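Long-range contact in uncharacterized protein (Escherichia coli O157:H7, PDB 4ZV9), which is of unknown function but belongs to the dienelactone hydrolase family of alpha/beta hydrolases, so it is probably a hydrolase: residues 43-48 with 68-73. Sequence-based numbering, arbitrary orientation.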
loop_
_atom_site.group_PDB
_atom_site.type_symbol
_atom_site.label_atom_id
_atom_site.label_comp_id
_atom_site.label_asym_id
_atom_site.label_seq_id
_atom_site.Cartn_x
_atom_site.Cartn_y
_atom_site.Cartn_z
ATOM N N PRO A 43 1.700 11.340 -11.138
ATOM C CA PRO A 43 2.409 10.619 -10.073
ATOM C C PRO A 43 1.821 9.213 -9.863
ATOM O O PRO A 43 0.671 8.946 -10.255
ATOM C CB PRO A 43 2.176 11.484 -8.822
ATOM C CG PRO A 43 1.525 12.746 -9.295
ATOM C CD PRO A 43 0.867 12.434 -10.604
ATOM N N ALA A 44 2.590 8.338 -9.239
ATOM C CA ALA A 44 2.186 6.954 -9.044
ATOM C C ALA A 44 2.139 6.527 -7.569
ATOM O O ALA A 44 2.829 7.082 -6.726
ATOM C CB ALA A 44 3.138 6.046 -9.801
ATOM N N VAL A 45 1.320 5.514 -7.296
ATOM C CA VAL A 45 1.204 4.931 -5.973
ATOM C C VAL A 45 1.204 3.430 -6.111
ATOM O O VAL A 45 0.443 2.872 -6.926
ATOM C CB VAL A 45 -0.095 5.352 -5.286
ATOM C CG1 VAL A 45 -0.249 4.638 -3.951
ATOM C CG2 VAL A 45 -0.133 6.860 -5.100
ATOM N N VAL A 46 2.078 2.768 -5.357
ATOM C CA VAL A 46 2.071 1.314 -5.302
ATOM C C VAL A 46 1.124 0.950 -4.145
ATOM O O VAL A 46 1.233 1.500 -3.050
ATOM C CB VAL A 46 3.478 0.730 -5.076
ATOM C CG1 VAL A 46 3.425 -0.762 -4.768
ATOM C CG2 VAL A 46 4.340 0.988 -6.301
ATOM N N VAL A 47 0.207 0.024 -4.396
ATOM C CA VAL A 47 -0.742 -0.423 -3.392
ATOM C C VAL A 47 -0.420 -1.868 -3.030
ATOM O O VAL A 47 -0.453 -2.749 -3.887
ATOM C CB VAL A 47 -2.175 -0.314 -3.920
ATOM C CG1 VAL A 47 -3.174 -0.839 -2.893
ATOM C CG2 VAL A 47 -2.496 1.118 -4.285
ATOM N N VAL A 48 -0.121 -2.116 -1.763
ATOM C CA VAL A 48 0.276 -3.440 -1.315
ATOM C C VAL A 48 -0.856 -4.120 -0.569
ATOM O O VAL A 48 -1.399 -3.581 0.408
ATOM C CB VAL A 48 1.499 -3.387 -0.389
ATOM C CG1 VAL A 48 1.985 -4.799 -0.079
ATOM C CG2 VAL A 48 2.611 -2.558 -1.010
ATOM N N ALA A 68 -8.754 9.326 -7.496
ATOM C CA ALA A 68 -8.184 10.494 -6.833
ATOM C C ALA A 68 -7.142 11.206 -7.703
ATOM O O ALA A 68 -6.633 12.247 -7.306
ATOM C CB ALA A 68 -7.593 10.106 -5.481
ATOM N N GLY A 69 -6.795 10.626 -8.857
ATOM C CA GLY A 69 -5.873 11.253 -9.814
ATOM C C GLY A 69 -4.454 10.700 -9.923
ATOM O O GLY A 69 -3.592 11.344 -10.500
ATOM N N TYR A 70 -4.204 9.492 -9.427
ATOM C CA TYR A 70 -2.856 8.901 -9.488
ATOM C C TYR A 70 -2.838 7.588 -10.258
ATOM O O TYR A 70 -3.877 6.924 -10.386
ATOM C CB TYR A 70 -2.336 8.664 -8.083
ATOM C CG TYR A 70 -2.442 9.907 -7.217
ATOM C CD1 TYR A 70 -1.571 10.964 -7.392
ATOM C CD2 TYR A 70 -3.452 10.036 -6.268
ATOM C CE1 TYR A 70 -1.677 12.121 -6.622
ATOM C CE2 TYR A 70 -3.570 11.180 -5.493
ATOM C CZ TYR A 70 -2.677 12.224 -5.675
ATOM O OH TYR A 70 -2.793 13.375 -4.914
ATOM N N ILE A 71 -1.674 7.216 -10.792
ATOM C CA ILE A 71 -1.527 5.896 -11.425
ATOM C C ILE A 71 -1.278 4.922 -10.287
ATOM O O ILE A 71 -0.337 5.098 -9.535
ATOM C CB ILE A 71 -0.347 5.811 -12.412
ATOM C CG1 ILE A 71 -0.564 6.797 -13.562
ATOM C CG2 ILE A 71 -0.252 4.393 -12.974
ATOM C CD1 ILE A 71 0.649 6.996 -14.445
ATOM N N ALA A 72 -2.115 3.894 -10.172
ATOM C CA ALA A 72 -1.980 2.923 -9.105
ATOM C C ALA A 72 -1.553 1.568 -9.652
ATOM O O ALA A 72 -2.063 1.115 -10.679
ATOM C CB ALA A 72 -3.301 2.797 -8.365
ATOM N N LEU A 73 -0.596 0.939 -8.981
ATOM C CA LEU A 73 -0.163 -0.404 -9.335
ATOM C C LEU A 73 -0.243 -1.281 -8.097
ATOM O O LEU A 73 0.381 -0.974 -7.075
ATOM C CB LEU A 73 1.250 -0.405 -9.871
ATOM C CG LEU A 73 1.853 -1.785 -10.150
ATOM C CD1 LEU A 73 1.032 -2.601 -11.152
ATOM C CD2 LEU A 73 3.266 -1.637 -10.666
#
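Pro43 meets the edge of the Tyr70 ring. Its CB lies near the ring plane, 4.0 Å from Tyr70 CD1, and its CG is just as close to that atom. Tyr70 has CG anti to the carbonyl carbon (chi1 -52°), which swings the ring beside Pro43. Val45 adds a methyl from the same strand: its CG2 packs 4.1 Å from Tyr70 CB. Leu238 and Val65 also touch both Val45 and Tyr70.

Beyond Tyr70 the two segments run as neighbouring parallel strands. Helix 56-67 joins them in a beta-alpha-beta unit of the central sheet, as expected for the alpha/beta-hydrolase fold. Gly69 ends that helix in a Schellman motif. Two backbone bonds hold Leu73. Its N donates to Val45 O (3.0 Å), and its O accepts a bond from Val47 N (2.9 Å). The second donor is tilted 32° from the carbonyl plane. Val46 CG1 also lies 3.8 Å from Leu73 O. Two residues earlier on each strand, Val45 N bonds to Ile71 O at 2.8 Å, and Ile71 N to Pro43 O at 3.0 Å. Ala44, Val46, Ile71 and Leu73 share one sheet face, where helix 100-116 packs on Ala44 and Leu73. Val45 and Ala72 face helix 56-67 on the other.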